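Local coordinates for protein argininosuccinate lyase (PDB 6RXA) that is an engineered variant of EDDS lyase, a carbon-nitrogen lyase of the aspartase/fumarase superfamily that probably also releases fumarate from argininosuccinate, at residues R121-D126 with L327-I332; L128-E133 with S331-I336; T152-Y157 with I166-Y171; E266-E271 with K353-Q358. The protein carries 2 engineered substitutions. One frame throughout, in Å; residues are numbered along the deposited sequence. Where two conformers were deposited one is given.

In the fold
Following the chain from the N terminus, the first segments to take part in a contact lie on the long helix 112-147, one side of contacts 1 and 2. Contact 3 then closes a short loop, nested inside the long ones of contacts 1 and 2, and ties the hairpin 153-158/161-167 to the start of helix 168-193. Contact 4 opens after helix 236-262. Before it closes, helix 329-348 returns to helix 112-147, closing contacts 1 and 2, which share S331 and I332 and knit the helical body. Contact 4 therefore crosses both when it ties its segment to helix 353-362. Contacts 3 and 4, centres about 11 Å apart, meet where V153 O touches M356 CB.

Contact 1: residues R121-D126 with L327-I332; sequences RMFLRD and LEPRSI
F123 reaches across from helix 112-147 and puts the tip of its ring against P329, with CZ 3.6 Å from P329 CG. The two side chains cross at about a right angle, and the proline meets the ring obliquely. CG of F123 stands anti to the backbone N (chi1 167°), on a CB that already points toward the 327-332 segment. I332 also approaches this ring at a slant, its CD1 lying 4.3 Å from F123 CE2, while the carbonyl O of L327 sits at the ring edge, close to the ring plane.

One residue on, L124 uses a single methyl, CD2, for both of its partners. I332 CD1 lies 4.0 Å from L124 CD2, with the two side chains again at about a right angle. L327 CD2 is 4.1 Å from L124 CD2, and here the side chains cross obliquely. I332 CD1 thus touches both F123 and L124. Helix 35-56 adds A38, which touches both F123 and P329, and H241 of helix 236-262 packs on both L124 and L327.

E328 holds the N-cap position, so P329 already belongs to the first turn of helix 329-348. The arrangement is the buried, largely apolar packing of a helix start against a long neighbour, as in the elongated helical body of the aspartase/fumarase superfamily.

Contact 2: residues L128-E133 with S331-I336; sequences LLRTIE and SIDALI
The guanidinium of R130 has I336 over one face and D333 at its edge. I336 CG1 stands 3.6 Å above the guanidinium plane, over its centre, while D333 OD1 lies in that plane and accepts a hydrogen from NH1. This salt bridge, R130 NH1 to D333 OD1, is 2.8 Å long and nearly straight (165° at the hydrogen). The carboxylate is turned steeply, its plane 75° from that of the guanidinium. Extended from CG to NE, R130 reaches across to helix 329-348. Q127 OE1 is a second acceptor for NH1. A water accepts a weak bond from R130 NH2 and donates to the backbone O of D333, 2.8 Å from it.

Helices 112-147 and 329-348 run nearly parallel here, their local axes 14° apart and 10.5 Å at closest approach, as neighbours in the superfamily's helical bundle. T131 packs between the two helices, against I336 and L335: I336 CD1 comes to 3.7 Å from T131 CA, and T131 CG2 meets L335 CD2 at 3.9 Å. The hydroxyl OG1 of T131 bonds the backbone O of Q127 in its own helix, yet still borders I332 CG2. Beyond T131, Y186 of helix 168-193 packs on the same side chain, and F248 and L249 of helix 236-262 touch L335.

Contact 3: residues T152-Y157 with I166-Y171; sequences TVMVVY and ITLGHY
M154 and I166 form an antiparallel hydrogen-bonded pair. I166 N gives a short, straight bond to M154 O (2.7 Å, 170°), and M154 N returns one to I166 O at 3.0 Å, arriving from above the carbonyl plane. L168 N bonds T152 O at 2.9 Å, and T167 CA makes a CA-H...O contact with that same oxygen. The M154-I166 pair lies near the open end of a beta hairpin that runs straight into helix 168-193. T167 is the N-cap of that helix, with OG1 accepting from H170 N.

The apolar contacts gather round M154. With its chain extended beyond CG, SD and CE run out over L168 to Y171. M154 CE lies 3.5 Å from Y171 CB and 3.7 Å from I166 CD1, while M154 SD rests on L168 CB. An alanine here would probably open a gap between I166, L168 and Y171 by removing the sulfur and methyl that bridge them. V156, whose CB is 3.6 Å from I166 CD1, lies two residues before T158, which binds fumarate in another structure of this protein.

Contact 4: residues E266-E271 with K353-Q358; sequences EYQVAE and KERMRQ
Q268 and R355 stack their flat ends, the amide and guanidinium planes only 17° apart. Q268 CD lies 3.3 Å above the guanidinium plane, offset toward its rim, and Q268 CG is 3.2 Å from R355 NH1. The chain of R355 is bent at chi2 (84°) and chi3 (55°) rather than extended, and its guanidinium lies over the amide. At the edge, in the guanidinium plane, the backbone O of Q268 is 2.7 Å from R355 NH1, so one residue meets both a face and the rim of the group.

The apolar contacts centre on V269. V269 CG1 packs against R355 CG at 3.8 Å, and V269 CB against M356 CG at 3.7 Å. M356 CE also rests against a backbone carbonyl, 3.3 Å from V269 O. An alanine in place of R355 would probably leave the Q268 amide without its stacking partner, free to turn, and V269 CG1 less well covered.

Backbone bonds hold V269 to W262 and N352, and M356 also touches T152 and M154 of the hairpin segment. The contact is loop-on-helix packing: the segment that leads from helix 236-262 into strand 270-271, one half of the small antiparallel sheet with 350-351, lies on the first turn of helix 353-362.

Contact 1: residues R121-D126 with L327-I332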
loop_
_atom_site.group_PDB
_atom_site.type_symbol
_atom_site.label_atom_id
_atom_site.label_comp_id
_atom_site.label_asym_id
_atom_site.label_seq_id
_atom_site.Cartn_x
_atom_site.Cartn_y
_atom_site.Cartn_z
ATOM N N ARG A 121 14.600 -2.854 -19.006
ATOM C CA ARG A 121 14.806 -4.281 -18.789
ATOM C C ARG A 121 16.290 -4.616 -18.641
ATOM O O ARG A 121 16.664 -5.443 -17.801
ATOM C CB ARG A 121 14.190 -5.091 -19.933
ATOM C CG ARG A 121 12.670 -5.224 -19.902
ATOM C CD ARG A 121 12.179 -5.811 -21.232
ATOM N NE ARG A 121 10.741 -6.063 -21.200
ATOM C CZ ARG A 121 10.187 -7.155 -20.681
ATOM N NH1 ARG A 121 10.946 -8.109 -20.167
ATOM N NH2 ARG A 121 8.871 -7.282 -20.688
ATOM N N MET A 122 17.157 -4.000 -19.456
ATOM C CA MET A 122 18.582 -4.288 -19.327
ATOM C C MET A 122 19.124 -3.803 -17.989
ATOM O O MET A 122 19.949 -4.479 -17.358
ATOM C CB MET A 122 19.341 -3.639 -20.479
ATOM C CG MET A 122 19.031 -4.244 -21.829
ATOM S SD MET A 122 19.959 -3.459 -23.170
ATOM C CE MET A 122 21.569 -4.180 -22.954
ATOM N N PHE A 123 18.674 -2.632 -17.542
ATOM C CA PHE A 123 19.042 -2.139 -16.223
ATOM C C PHE A 123 18.554 -3.084 -15.131
ATOM O O PHE A 123 19.339 -3.502 -14.274
ATOM C CB PHE A 123 18.465 -0.735 -16.015
ATOM C CG PHE A 123 18.513 -0.273 -14.592
ATOM C CD1 PHE A 123 19.724 -0.015 -13.982
ATOM C CD2 PHE A 123 17.347 -0.111 -13.869
ATOM C CE1 PHE A 123 19.767 0.384 -12.658
ATOM C CE2 PHE A 123 17.389 0.305 -12.543
ATOM C CZ PHE A 123 18.597 0.551 -11.952
ATOM N N LEU A 124 17.263 -3.441 -15.151
ATOM C CA LEU A 124 16.725 -4.325 -14.120
ATOM C C LEU A 124 17.400 -5.690 -14.155
ATOM O O LEU A 124 17.628 -6.307 -13.105
ATOM C CB LEU A 124 15.210 -4.475 -14.238
ATOM C CG LEU A 124 14.409 -3.204 -13.978
ATOM C CD1 LEU A 124 12.913 -3.450 -14.169
ATOM C CD2 LEU A 124 14.693 -2.631 -12.588
ATOM N N ARG A 125 17.722 -6.179 -15.363
ATOM C CA ARG A 125 18.393 -7.469 -15.514
ATOM C C ARG A 125 19.740 -7.463 -14.800
ATOM O O ARG A 125 20.046 -8.377 -14.025
ATOM C CB ARG A 125 18.553 -7.760 -17.010
ATOM C CG ARG A 125 19.271 -9.037 -17.358
ATOM C CD ARG A 125 19.323 -9.235 -18.877
ATOM N NE ARG A 125 20.215 -8.272 -19.514
ATOM C CZ ARG A 125 20.378 -8.156 -20.830
ATOM N NH1 ARG A 125 19.684 -8.922 -21.666
ATOM N NH2 ARG A 125 21.241 -7.277 -21.303
ATOM N N ASP A 126 20.556 -6.431 -15.034
ATOM C CA ASP A 126 21.833 -6.342 -14.330
ATOM C C ASP A 126 21.611 -6.212 -12.827
ATOM O O ASP A 126 22.332 -6.830 -12.031
ATOM C CB ASP A 126 22.656 -5.167 -14.855
ATOM C CG ASP A 126 23.580 -5.555 -16.025
ATOM O OD1 ASP A 126 23.709 -6.746 -16.375
ATOM O OD2 ASP A 126 24.188 -4.641 -16.613
ATOM N N LEU A 327 10.578 1.236 -11.065
ATOM C CA LEU A 327 11.433 0.777 -9.979
ATOM C C LEU A 327 12.781 1.478 -10.121
ATOM O O LEU A 327 13.467 1.305 -11.135
ATOM C CB LEU A 327 11.631 -0.732 -10.027
ATOM C CG LEU A 327 12.453 -1.329 -8.884
ATOM C CD1 LEU A 327 11.887 -0.986 -7.505
ATOM C CD2 LEU A 327 12.562 -2.864 -9.060
ATOM N N GLU A 328 13.138 2.279 -9.138
ATOM C CA GLU A 328 14.250 3.208 -9.289
ATOM C C GLU A 328 15.529 2.698 -8.654
ATOM O O GLU A 328 15.517 1.885 -7.721
ATOM C CB GLU A 328 13.869 4.553 -8.673
ATOM C CG GLU A 328 12.573 5.082 -9.274
ATOM C CD GLU A 328 12.471 6.580 -9.273
ATOM O OE1 GLU A 328 11.469 7.105 -8.744
ATOM O OE2 GLU A 328 13.388 7.228 -9.808
ATOM N N PRO A 329 16.667 3.177 -9.144
ATOM C CA PRO A 329 17.954 2.705 -8.618
ATOM C C PRO A 329 18.083 2.806 -7.108
ATOM O O PRO A 329 18.617 1.884 -6.472
ATOM C CB PRO A 329 18.970 3.597 -9.351
ATOM C CG PRO A 329 18.299 3.937 -10.639
ATOM C CD PRO A 329 16.832 4.083 -10.302
ATOM N N ARG A 330 17.630 3.905 -6.506
ATOM C CA ARG A 330 17.821 4.070 -5.070
ATOM C C ARG A 330 17.120 2.971 -4.278
ATOM O O ARG A 330 17.602 2.584 -3.213
ATOM C CB ARG A 330 17.373 5.452 -4.600
ATOM C CG ARG A 330 15.916 5.797 -4.798
ATOM C CD ARG A 330 15.657 7.247 -4.353
ATOM N NE ARG A 330 16.456 8.211 -5.116
ATOM C CZ ARG A 330 17.594 8.769 -4.693
ATOM N NH1 ARG A 330 18.098 8.485 -3.493
ATOM N NH2 ARG A 330 18.233 9.622 -5.479
ATOM N N SER A 331 15.994 2.456 -4.775
ATOM C CA SER A 331 15.307 1.377 -4.076
ATOM C C SER A 331 16.131 0.099 -4.104
ATOM O O SER A 331 16.289 -0.580 -3.083
ATOM C CB SER A 331 13.938 1.167 -4.717
ATOM O OG SER A 331 13.231 0.134 -4.089
ATOM N N ILE A 332 16.672 -0.251 -5.269
ATOM C CA ILE A 332 17.499 -1.443 -5.343
ATOM C C ILE A 332 18.760 -1.250 -4.523
ATOM O O ILE A 332 19.210 -2.164 -3.821
ATOM C CB ILE A 332 17.793 -1.811 -6.808
ATOM C CG1 ILE A 332 16.479 -2.117 -7.524
ATOM C CG2 ILE A 332 18.724 -3.001 -6.859
ATOM C CD1 ILE A 332 16.583 -2.096 -9.059
#

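Contact 2: residues L128-E133 with S331-I336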
loop_
_atom_site.group_PDB
_atom_site.type_symbol
_atom_site.label_atom_id
_atom_site.label_comp_id
_atom_site.label_asym_id
_atom_site.label_seq_id
_atom_site.Cartn_x
_atom_site.Cartn_y
_atom_site.Cartn_z
ATOM N N LEU A 128 19.100 -7.352 -11.137
ATOM C CA LEU A 128 18.637 -8.644 -10.644
ATOM C C LEU A 128 19.804 -9.601 -10.434
ATOM O O LEU A 128 19.848 -10.310 -9.421
ATOM C CB LEU A 128 17.579 -9.201 -11.592
ATOM C CG LEU A 128 16.779 -10.426 -11.182
ATOM C CD1 LEU A 128 16.177 -10.193 -9.819
ATOM C CD2 LEU A 128 15.697 -10.647 -12.226
ATOM N N LEU A 129 20.781 -9.630 -11.348
ATOM C CA LEU A 129 21.970 -10.442 -11.104
ATOM C C LEU A 129 22.754 -9.928 -9.894
ATOM O O LEU A 129 23.243 -10.716 -9.079
ATOM C CB LEU A 129 22.858 -10.498 -12.345
ATOM C CG LEU A 129 22.204 -11.182 -13.543
ATOM C CD1 LEU A 129 23.159 -11.231 -14.722
ATOM C CD2 LEU A 129 21.730 -12.585 -13.205
ATOM N N ARG A 130 22.881 -8.606 -9.760
ATOM C CA ARG A 130 23.489 -8.018 -8.567
ATOM C C ARG A 130 22.767 -8.469 -7.301
ATOM O O ARG A 130 23.405 -8.821 -6.293
ATOM C CB ARG A 130 23.429 -6.498 -8.714
ATOM C CG ARG A 130 24.040 -5.717 -7.577
ATOM C CD ARG A 130 23.703 -4.237 -7.712
ATOM N NE ARG A 130 24.337 -3.433 -6.667
ATOM C CZ ARG A 130 23.855 -2.276 -6.220
ATOM N NH1 ARG A 130 22.719 -1.780 -6.722
ATOM N NH2 ARG A 130 24.499 -1.628 -5.256
ATOM N N THR A 131 21.435 -8.476 -7.339
ATOM C CA THR A 131 20.640 -8.867 -6.181
ATOM C C THR A 131 20.795 -10.348 -5.879
ATOM O O THR A 131 20.975 -10.730 -4.714
ATOM C CB THR A 131 19.171 -8.517 -6.453
ATOM O OG1 THR A 131 19.018 -7.096 -6.570
ATOM C CG2 THR A 131 18.270 -9.004 -5.339
ATOM N N ILE A 132 20.735 -11.203 -6.908
ATOM C CA ILE A 132 20.939 -12.635 -6.709
ATOM C C ILE A 132 22.308 -12.903 -6.101
ATOM O O ILE A 132 22.443 -13.726 -5.194
ATOM C CB ILE A 132 20.706 -13.395 -8.030
ATOM C CG1 ILE A 132 19.207 -13.351 -8.356
ATOM C CG2 ILE A 132 21.196 -14.831 -7.940
ATOM C CD1 ILE A 132 18.845 -13.799 -9.763
ATOM N N GLU A 133 23.341 -12.208 -6.576
ATOM C CA GLU A 133 24.667 -12.375 -5.986
ATOM C C GLU A 133 24.661 -12.005 -4.505
ATOM O O GLU A 133 25.238 -12.720 -3.679
ATOM C CB GLU A 133 25.673 -11.535 -6.764
ATOM C CG GLU A 133 27.093 -11.660 -6.273
ATOM C CD GLU A 133 28.057 -10.828 -7.097
ATOM O OE1 GLU A 133 27.749 -9.650 -7.364
ATOM O OE2 GLU A 133 29.113 -11.352 -7.482
ATOM N N SER A 331 15.994 2.456 -4.775
ATOM C CA SER A 331 15.307 1.377 -4.076
ATOM C C SER A 331 16.131 0.099 -4.104
ATOM O O SER A 331 16.289 -0.580 -3.083
ATOM C CB SER A 331 13.938 1.167 -4.717
ATOM O OG SER A 331 13.231 0.134 -4.089
ATOM N N ILE A 332 16.672 -0.251 -5.269
ATOM C CA ILE A 332 17.499 -1.443 -5.343
ATOM C C ILE A 332 18.760 -1.250 -4.523
ATOM O O ILE A 332 19.210 -2.164 -3.821
ATOM C CB ILE A 332 17.793 -1.811 -6.808
ATOM C CG1 ILE A 332 16.479 -2.117 -7.524
ATOM C CG2 ILE A 332 18.724 -3.001 -6.859
ATOM C CD1 ILE A 332 16.583 -2.096 -9.059
ATOM N N ASP A 333 19.350 -0.050 -4.587
ATOM C CA ASP A 333 20.557 0.202 -3.818
ATOM C C ASP A 333 20.318 -0.005 -2.326
ATOM O O ASP A 333 21.196 -0.513 -1.621
ATOM C CB ASP A 333 21.047 1.621 -4.061
ATOM C CG ASP A 333 21.556 1.843 -5.463
ATOM O OD1 ASP A 333 21.829 0.865 -6.185
ATOM O OD2 ASP A 333 21.702 3.022 -5.828
ATOM N N ALA A 334 19.140 0.388 -1.827
ATOM C CA ALA A 334 18.829 0.181 -0.413
ATOM C C ALA A 334 18.765 -1.301 -0.070
ATOM O O ALA A 334 19.254 -1.726 0.984
ATOM C CB ALA A 334 17.493 0.837 -0.067
ATOM N N LEU A 335 18.123 -2.096 -0.933
ATOM C CA LEU A 335 18.047 -3.533 -0.720
ATOM C C LEU A 335 19.433 -4.141 -0.630
ATOM O O LEU A 335 19.696 -4.972 0.245
ATOM C CB LEU A 335 17.245 -4.180 -1.851
ATOM C CG LEU A 335 17.117 -5.701 -1.800
ATOM C CD1 LEU A 335 15.835 -6.143 -2.525
ATOM C CD2 LEU A 335 18.316 -6.422 -2.414
ATOM N N ILE A 336 20.341 -3.726 -1.520
ATOM C CA ILE A 336 21.679 -4.304 -1.528
ATOM C C ILE A 336 22.422 -3.929 -0.254
ATOM O O ILE A 336 23.094 -4.765 0.360
ATOM C CB ILE A 336 22.443 -3.876 -2.800
ATOM C CG1 ILE A 336 21.761 -4.412 -4.069
ATOM C CG2 ILE A 336 23.888 -4.348 -2.702
ATOM C CD1 ILE A 336 21.796 -5.912 -4.245
HETATM O O HOH W 1 23.883 -0.056 -2.373
#

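Contact 3: residues T152-Y157 with I166-Y171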
loop_
_atom_site.group_PDB
_atom_site.type_symbol
_atom_site.label_atom_id
_atom_site.label_comp_id
_atom_site.label_asym_id
_atom_site.label_seq_id
_atom_site.Cartn_x
_atom_site.Cartn_y
_atom_site.Cartn_z
ATOM N N THR A 152 24.806 -25.266 19.772
ATOM C CA THR A 152 24.516 -24.035 20.508
ATOM C C THR A 152 23.045 -24.052 20.921
ATOM O O THR A 152 22.174 -23.471 20.276
ATOM C CB THR A 152 24.866 -22.822 19.656
ATOM O OG1 THR A 152 26.263 -22.874 19.334
ATOM C CG2 THR A 152 24.589 -21.533 20.399
ATOM N N VAL A 153 22.775 -24.737 22.038
ATOM C CA VAL A 153 21.401 -24.865 22.515
ATOM C C VAL A 153 20.845 -23.507 22.925
ATOM O O VAL A 153 21.514 -22.700 23.579
ATOM C CB VAL A 153 21.335 -25.896 23.653
ATOM C CG1 VAL A 153 22.154 -25.455 24.845
ATOM C CG2 VAL A 153 19.885 -26.136 24.082
ATOM N N MET A 154 19.594 -23.253 22.542
ATOM C CA MET A 154 18.928 -21.994 22.840
ATOM C C MET A 154 17.442 -22.240 22.640
ATOM O O MET A 154 17.045 -23.237 22.039
ATOM C CB MET A 154 19.405 -20.872 21.926
ATOM C CG MET A 154 18.895 -20.981 20.496
ATOM S SD MET A 154 19.438 -19.584 19.473
ATOM C CE MET A 154 18.283 -19.720 18.100
ATOM N N VAL A 155 16.619 -21.317 23.130
ATOM C CA VAL A 155 15.183 -21.462 22.930
ATOM C C VAL A 155 14.760 -20.833 21.607
ATOM O O VAL A 155 15.333 -19.844 21.134
ATOM C CB VAL A 155 14.358 -20.897 24.108
ATOM C CG1 VAL A 155 14.831 -21.498 25.421
ATOM C CG2 VAL A 155 14.445 -19.379 24.149
ATOM N N VAL A 156 13.741 -21.425 21.005
ATOM C CA VAL A 156 12.973 -20.800 19.937
ATOM C C VAL A 156 11.735 -20.163 20.565
ATOM O O VAL A 156 11.216 -20.633 21.587
ATOM C CB VAL A 156 12.608 -21.815 18.833
ATOM C CG1 VAL A 156 11.581 -22.819 19.319
ATOM C CG2 VAL A 156 12.096 -21.080 17.575
ATOM N N TYR A 157 11.252 -19.092 19.941
ATOM C CA TYR A 157 10.100 -18.329 20.402
ATOM C C TYR A 157 8.920 -18.534 19.463
ATOM O O TYR A 157 9.089 -18.700 18.252
ATOM C CB TYR A 157 10.435 -16.815 20.436
ATOM C CG TYR A 157 11.522 -16.493 21.427
ATOM C CD1 TYR A 157 12.862 -16.599 21.073
ATOM C CD2 TYR A 157 11.207 -16.130 22.729
ATOM C CE1 TYR A 157 13.858 -16.348 21.990
ATOM C CE2 TYR A 157 12.188 -15.879 23.655
ATOM C CZ TYR A 157 13.519 -15.994 23.282
ATOM O OH TYR A 157 14.518 -15.752 24.202
ATOM N N ILE A 166 15.947 -25.467 20.877
ATOM C CA ILE A 166 16.501 -25.744 19.555
ATOM C C ILE A 166 18.002 -25.477 19.628
ATOM O O ILE A 166 18.590 -25.473 20.712
ATOM C CB ILE A 166 15.829 -24.882 18.472
ATOM C CG1 ILE A 166 16.040 -23.396 18.756
ATOM C CG2 ILE A 166 14.347 -25.201 18.374
ATOM C CD1 ILE A 166 15.886 -22.509 17.520
ATOM N N THR A 167 18.625 -25.232 18.478
ATOM C CA THR A 167 19.988 -24.718 18.447
ATOM C C THR A 167 20.027 -23.508 17.525
ATOM O O THR A 167 19.154 -23.320 16.672
ATOM C CB THR A 167 20.989 -25.751 17.923
ATOM O OG1 THR A 167 20.709 -25.989 16.536
ATOM C CG2 THR A 167 20.894 -27.045 18.702
ATOM N N LEU A 168 21.059 -22.681 17.693
ATOM C CA LEU A 168 21.243 -21.557 16.779
ATOM C C LEU A 168 21.385 -22.037 15.336
ATOM O O LEU A 168 20.873 -21.395 14.411
ATOM C CB LEU A 168 22.437 -20.712 17.226
ATOM C CG LEU A 168 22.809 -19.513 16.350
ATOM C CD1 LEU A 168 21.626 -18.561 16.180
ATOM C CD2 LEU A 168 23.997 -18.794 16.943
ATOM N N GLY A 169 22.063 -23.169 15.121
ATOM C CA GLY A 169 22.145 -23.721 13.778
ATOM C C GLY A 169 20.788 -24.032 13.176
ATOM O O GLY A 169 20.534 -23.757 12.004
ATOM N N HIS A 170 19.915 -24.667 13.957
ATOM C CA HIS A 170 18.565 -24.971 13.489
ATOM C C HIS A 170 17.815 -23.708 13.087
ATOM O O HIS A 170 17.159 -23.670 12.041
ATOM C CB HIS A 170 17.841 -25.719 14.605
ATOM C CG HIS A 170 16.412 -26.027 14.309
ATOM N ND1 HIS A 170 15.380 -25.447 15.013
ATOM C CD2 HIS A 170 15.839 -26.853 13.402
ATOM C CE1 HIS A 170 14.230 -25.900 14.543
ATOM N NE2 HIS A 170 14.481 -26.756 13.567
ATOM N N TYR A 171 17.897 -22.660 13.913
ATOM C CA TYR A 171 17.239 -21.399 13.589
ATOM C C TYR A 171 17.749 -20.836 12.263
ATOM O O TYR A 171 16.964 -20.434 11.391
ATOM C CB TYR A 171 17.446 -20.380 14.728
ATOM C CG TYR A 171 16.795 -19.055 14.399
ATOM C CD1 TYR A 171 17.469 -18.096 13.668
ATOM C CD2 TYR A 171 15.491 -18.790 14.775
ATOM C CE1 TYR A 171 16.875 -16.919 13.320
ATOM C CE2 TYR A 171 14.878 -17.593 14.430
ATOM C CZ TYR A 171 15.578 -16.659 13.704
ATOM O OH TYR A 171 14.996 -15.463 13.337
#

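Contact 4: residues E266-E271 with K353-Q358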
loop_
_atom_site.group_PDB
_atom_site.type_symbol
_atom_site.label_atom_id
_atom_site.label_comp_id
_atom_site.label_asym_id
_atom_site.label_seq_id
_atom_site.Cartn_x
_atom_site.Cartn_y
_atom_site.Cartn_z
ATOM N N GLU A 266 17.803 -7.048 28.197
ATOM C CA GLU A 266 17.059 -8.004 29.002
ATOM C C GLU A 266 17.228 -9.440 28.533
ATOM O O GLU A 266 17.388 -10.342 29.375
ATOM C CB GLU A 266 15.582 -7.607 28.967
ATOM C CG GLU A 266 15.279 -6.272 29.652
ATOM C CD GLU A 266 15.578 -5.048 28.810
ATOM O OE1 GLU A 266 15.838 -5.186 27.595
ATOM O OE2 GLU A 266 15.534 -3.941 29.389
ATOM N N TYR A 267 17.172 -9.706 27.229
ATOM C CA TYR A 267 17.449 -11.062 26.775
ATOM C C TYR A 267 18.933 -11.371 26.924
ATOM O O TYR A 267 19.314 -12.386 27.515
ATOM C CB TYR A 267 17.119 -11.251 25.302
ATOM C CG TYR A 267 15.679 -11.391 24.827
ATOM C CD1 TYR A 267 14.687 -10.476 25.183
ATOM C CD2 TYR A 267 15.337 -12.392 23.921
ATOM C CE1 TYR A 267 13.405 -10.575 24.680
ATOM C CE2 TYR A 267 14.049 -12.494 23.417
ATOM C CZ TYR A 267 13.094 -11.577 23.792
ATOM O OH TYR A 267 11.826 -11.644 23.270
ATOM N N GLN A 268 19.779 -10.508 26.346
ATOM C CA GLN A 268 21.235 -10.632 26.360
ATOM C C GLN A 268 21.709 -12.036 25.989
ATOM O O GLN A 268 22.664 -12.567 26.565
ATOM C CB GLN A 268 21.867 -10.106 27.652
ATOM C CG GLN A 268 21.217 -10.517 28.934
ATOM C CD GLN A 268 21.903 -9.886 30.134
ATOM O OE1 GLN A 268 22.897 -9.170 29.992
ATOM N NE2 GLN A 268 21.373 -10.144 31.321
ATOM N N VAL A 269 21.093 -12.617 24.961
ATOM C CA VAL A 269 21.570 -13.905 24.460
ATOM C C VAL A 269 22.426 -13.785 23.207
ATOM O O VAL A 269 23.009 -14.791 22.777
ATOM C CB VAL A 269 20.436 -14.927 24.241
ATOM C CG1 VAL A 269 19.793 -15.283 25.583
ATOM C CG2 VAL A 269 19.449 -14.374 23.252
ATOM N N ALA A 270 22.526 -12.600 22.612
ATOM C CA ALA A 270 23.482 -12.371 21.549
ATOM C C ALA A 270 23.930 -10.921 21.638
ATOM O O ALA A 270 23.255 -10.073 22.228
ATOM C CB ALA A 270 22.913 -12.643 20.154
ATOM N N GLU A 271 25.087 -10.654 21.048
ATOM C CA GLU A 271 25.628 -9.305 20.984
ATOM C C GLU A 271 26.113 -9.034 19.569
ATOM O O GLU A 271 26.801 -9.875 18.978
ATOM C CB GLU A 271 26.782 -9.141 21.974
ATOM C CG GLU A 271 27.237 -7.695 22.129
ATOM C CD GLU A 271 28.250 -7.482 23.253
ATOM O OE1 GLU A 271 28.868 -6.401 23.273
ATOM O OE2 GLU A 271 28.421 -8.373 24.116
ATOM N N LYS A 353 26.549 -18.187 24.614
ATOM C CA LYS A 353 26.139 -19.587 24.679
ATOM C C LYS A 353 25.675 -19.968 26.074
ATOM O O LYS A 353 24.721 -20.744 26.224
ATOM C CB LYS A 353 27.276 -20.500 24.226
ATOM C CG LYS A 353 27.675 -20.290 22.776
ATOM C CD LYS A 353 28.667 -21.352 22.337
ATOM C CE LYS A 353 29.122 -21.131 20.908
ATOM N NZ LYS A 353 30.094 -22.171 20.457
ATOM N N GLU A 354 26.332 -19.435 27.109
ATOM C CA GLU A 354 25.964 -19.809 28.472
ATOM C C GLU A 354 24.575 -19.293 28.823
ATOM O O GLU A 354 23.773 -20.018 29.427
ATOM C CB GLU A 354 26.995 -19.277 29.471
ATOM C CG GLU A 354 28.294 -20.057 29.537
ATOM C CD GLU A 354 29.092 -19.749 30.799
ATOM O OE1 GLU A 354 28.480 -19.345 31.812
ATOM O OE2 GLU A 354 30.331 -19.909 30.777
ATOM N N ARG A 355 24.274 -18.047 28.470
ATOM C CA ARG A 355 22.956 -17.502 28.780
ATOM C C ARG A 355 21.875 -18.202 27.965
ATOM O O ARG A 355 20.782 -18.469 28.479
ATOM C CB ARG A 355 22.960 -15.992 28.547
ATOM C CG ARG A 355 21.688 -15.257 28.900
ATOM C CD ARG A 355 21.549 -14.865 30.368
ATOM N NE ARG A 355 22.607 -14.059 31.008
ATOM C CZ ARG A 355 23.400 -13.135 30.453
ATOM N NH1 ARG A 355 23.370 -12.845 29.160
ATOM N NH2 ARG A 355 24.272 -12.508 31.232
ATOM N N MET A 356 22.155 -18.512 26.699
ATOM C CA MET A 356 21.201 -19.259 25.887
ATOM C C MET A 356 20.847 -20.585 26.553
ATOM O O MET A 356 19.669 -20.937 26.674
ATOM C CB MET A 356 21.798 -19.529 24.508
ATOM C CG MET A 356 21.800 -18.342 23.556
ATOM S SD MET A 356 22.642 -18.771 22.020
ATOM C CE MET A 356 22.183 -17.389 20.980
ATOM N N ARG A 357 21.863 -21.325 26.994
ATOM C CA ARG A 357 21.619 -22.594 27.677
ATOM C C ARG A 357 20.866 -22.374 28.982
ATOM O O ARG A 357 19.958 -23.148 29.323
ATOM C CB ARG A 357 22.951 -23.290 27.946
ATOM C CG ARG A 357 22.826 -24.693 28.521
ATOM C CD ARG A 357 24.231 -25.269 28.822
ATOM N NE ARG A 357 25.260 -24.784 27.890
ATOM C CZ ARG A 357 26.271 -23.969 28.212
ATOM N NH1 ARG A 357 27.136 -23.589 27.279
ATOM N NH2 ARG A 357 26.431 -23.541 29.459
ATOM N N GLN A 358 21.224 -21.329 29.733
ATOM C CA GLN A 358 20.552 -21.066 31.001
ATOM C C GLN A 358 19.053 -20.880 30.800
ATOM O O GLN A 358 18.238 -21.492 31.498
ATOM C CB GLN A 358 21.139 -19.820 31.664
ATOM C CG GLN A 358 20.460 -19.442 32.962
ATOM C CD GLN A 358 21.056 -18.204 33.604
ATOM O OE1 GLN A 358 21.882 -17.510 33.006
ATOM N NE2 GLN A 358 20.638 -17.919 34.830
#